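Local coordinates for putative transcriptional regulator (Streptomyces coelicolor A3, PDB 2RA5), which is probably a DNA-binding transcription regulator of the GntR family, with a UTRA domain that holds a tartrate in this crystal, at residues A[105-111]-A[137-142]. Residues are numbered along the deposited sequence; the frame is centred on the assembly and turned at random.
With SRT (S,R meso-tartaric acid), chain B.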
loop_
_atom_site.group_PDB
_atom_site.type_symbol
_atom_site.label_atom_id
_atom_site.label_comp_id
_atom_site.label_asym_id
_atom_site.label_seq_id
_atom_site.Cartn_x
_atom_site.Cartn_y
_atom_site.Cartn_z
ATOM N N PRO A 105 -13.452 10.656 -8.101
ATOM C CA PRO A 105 -14.688 9.918 -7.953
ATOM C C PRO A 105 -15.817 10.822 -7.410
ATOM O O PRO A 105 -15.630 12.026 -7.247
ATOM C CB PRO A 105 -14.306 9.016 -6.784
ATOM C CG PRO A 105 -13.203 9.961 -5.964
ATOM C CD PRO A 105 -13.111 11.233 -6.809
ATOM N N ALA A 106 -16.965 10.236 -7.071
ATOM C CA ALA A 106 -18.031 10.985 -6.398
ATOM C C ALA A 106 -18.145 10.610 -4.924
ATOM O O ALA A 106 -18.023 9.439 -4.541
ATOM C CB ALA A 106 -19.365 10.782 -7.091
ATOM N N THR A 107 -18.395 11.607 -4.091
ATOM C CA THR A 107 -18.408 11.372 -2.651
ATOM C C THR A 107 -19.785 11.598 -2.020
ATOM O O THR A 107 -20.448 12.601 -2.298
ATOM C CB THR A 107 -17.336 12.243 -1.947
ATOM O OG1 THR A 107 -17.584 12.287 -0.533
ATOM C CG2 THR A 107 -17.358 13.655 -2.501
ATOM N N LYS A 108 -20.215 10.654 -1.185
ATOM C CA LYS A 108 -21.453 10.808 -0.416
ATOM C C LYS A 108 -21.257 10.649 1.097
ATOM O O LYS A 108 -20.852 9.591 1.579
ATOM C CB LYS A 108 -22.510 9.822 -0.910
ATOM C CG LYS A 108 -23.036 10.167 -2.291
ATOM C CD LYS A 108 -24.281 9.372 -2.632
ATOM C CE LYS A 108 -24.785 9.716 -4.027
ATOM N NZ LYS A 108 -25.948 8.863 -4.416
ATOM N N VAL A 109 -21.558 11.700 1.850
ATOM C CA VAL A 109 -21.413 11.646 3.300
ATOM C C VAL A 109 -22.466 10.776 3.995
ATOM O O VAL A 109 -23.659 11.011 3.857
ATOM C CB VAL A 109 -21.492 13.036 3.917
ATOM C CG1 VAL A 109 -21.266 12.928 5.410
ATOM C CG2 VAL A 109 -20.478 13.961 3.277
ATOM N N LEU A 110 -22.017 9.785 4.758
ATOM C CA LEU A 110 -22.921 8.904 5.500
ATOM C C LEU A 110 -23.006 9.220 6.997
ATOM O O LEU A 110 -23.981 8.874 7.647
ATOM C CB LEU A 110 -22.505 7.444 5.333
ATOM C CG LEU A 110 -22.403 6.917 3.901
ATOM C CD1 LEU A 110 -22.525 5.404 3.901
ATOM C CD2 LEU A 110 -23.484 7.525 3.034
ATOM N N VAL A 111 -21.973 9.844 7.549
ATOM C CA VAL A 111 -21.973 10.207 8.954
ATOM C C VAL A 111 -21.199 11.494 9.181
ATOM O O VAL A 111 -20.062 11.648 8.744
ATOM C CB VAL A 111 -21.376 9.108 9.847
ATOM C CG1 VAL A 111 -21.122 9.662 11.240
ATOM C CG2 VAL A 111 -22.297 7.892 9.895
ATOM N N GLU A 137 -18.001 9.977 8.066
ATOM C CA GLU A 137 -17.978 8.793 7.226
ATOM C C GLU A 137 -18.426 9.121 5.791
ATOM O O GLU A 137 -19.459 9.750 5.585
ATOM C CB GLU A 137 -18.823 7.690 7.856
ATOM C CG GLU A 137 -18.290 7.246 9.201
ATOM C CD GLU A 137 -19.011 6.042 9.761
ATOM O OE1 GLU A 137 -18.992 5.862 10.999
ATOM O OE2 GLU A 137 -19.602 5.275 8.974
ATOM N N ARG A 138 -17.618 8.726 4.810
ATOM C CA ARG A 138 -17.938 8.942 3.397
ATOM C C ARG A 138 -17.870 7.649 2.586
ATOM O O ARG A 138 -17.008 6.797 2.810
ATOM C CB ARG A 138 -16.992 9.936 2.718
ATOM C CG ARG A 138 -16.976 11.338 3.250
ATOM C CD ARG A 138 -15.568 11.641 3.751
ATOM N NE ARG A 138 -14.744 12.389 2.811
ATOM C CZ ARG A 138 -13.418 12.434 2.866
ATOM N NH1 ARG A 138 -12.727 13.140 1.978
ATOM N NH2 ARG A 138 -12.780 11.752 3.808
ATOM N N LEU A 139 -18.782 7.523 1.630
ATOM C CA LEU A 139 -18.659 6.516 0.588
ATOM C C LEU A 139 -18.162 7.216 -0.686
ATOM O O LEU A 139 -18.677 8.268 -1.071
ATOM C CB LEU A 139 -20.000 5.827 0.360
ATOM C CG LEU A 139 -20.079 4.617 -0.573
ATOM C CD1 LEU A 139 -19.386 3.398 0.012
ATOM C CD2 LEU A 139 -21.536 4.297 -0.873
ATOM N N ARG A 140 -17.117 6.666 -1.299
ATOM C CA ARG A 140 -16.627 7.166 -2.582
ATOM C C ARG A 140 -17.075 6.228 -3.678
ATOM O O ARG A 140 -16.862 5.016 -3.600
ATOM C CB ARG A 140 -15.107 7.243 -2.593
ATOM C CG ARG A 140 -14.570 8.368 -1.770
ATOM C CD ARG A 140 -14.339 9.628 -2.588
ATOM N NE ARG A 140 -13.112 10.267 -2.115
ATOM C CZ ARG A 140 -13.035 11.494 -1.613
ATOM N NH1 ARG A 140 -14.119 12.262 -1.551
ATOM N NH2 ARG A 140 -11.864 11.959 -1.193
ATOM N N LEU A 141 -17.708 6.772 -4.704
ATOM C CA LEU A 141 -18.092 5.917 -5.824
ATOM C C LEU A 141 -17.468 6.343 -7.147
ATOM O O LEU A 141 -17.226 7.531 -7.390
ATOM C CB LEU A 141 -19.615 5.805 -5.961
ATOM C CG LEU A 141 -20.405 5.586 -4.667
ATOM C CD1 LEU A 141 -20.648 6.930 -3.992
ATOM C CD2 LEU A 141 -21.728 4.866 -4.926
ATOM N N THR A 142 -17.202 5.347 -7.985
ATOM C CA THR A 142 -16.760 5.571 -9.356
ATOM C C THR A 142 -17.743 4.938 -10.321
ATOM O O THR A 142 -17.991 3.724 -10.254
ATOM C CB THR A 142 -15.381 4.954 -9.616
ATOM O OG1 THR A 142 -15.359 3.597 -9.132
ATOM C CG2 THR A 142 -14.300 5.794 -8.936
HETATM O O1 SRT B . -9.515 11.658 3.278
HETATM O O11 SRT B . -8.702 10.275 1.739
HETATM C C1 SRT B . -9.297 11.346 2.073
HETATM C C2 SRT B . -9.803 12.269 0.979
HETATM O O2 SRT B . -10.381 13.445 1.556
HETATM C C3 SRT B . -8.709 12.601 -0.057
HETATM O O3 SRT B . -9.256 13.017 -1.316
HETATM C C4 SRT B . -7.816 13.700 0.428
HETATM O O4 SRT B . -8.071 14.906 0.130
HETATM O O41 SRT B . -6.847 13.317 1.116
#
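R140 lies alongside T107, the two side chains pointing the same way from a non-hydrogen-bonded antiparallel pair, with T107 CB at the guanidinium edge, 3.2 Å from NH1. The ring of P105 crosses the arginine chain nearer its backbone, CG 3.6 Å from its CD. Bends at chi2 (-93°) and chi3 carry R140 NH2 to 2.8 Å from tartrate O3. On the same face R138 passes T107 OG1 with its CG; its NH2 makes a weak hydrogen bond to tartrate O1, while NH1 is modelled 2.4 Å from O2, too close to be trusted in detail. On the other face E137 runs beside V111, CB to CB 3.5 Å, its carboxylate held by R135 and Y149. Paired backbone bonds join A106 to L141 and K108 to L139; then a classic beta bulge intervenes, E137 O accepting from L110 N (2.7 Å) and, from the same face of its plane, V111 N (3.2 Å). Strand 106-116 is an outermost strand of the chain's sheet, paired with strand 132-142, which continues to strand 145-154. Putting an alanine at R140 would probably leave tartrate O3 without this cationic neighbour and open a gap beside T107 CB and P105 CG. Two arginines on one face, joined at the ligand by R215, suggest a pocket suited to an anionic effector.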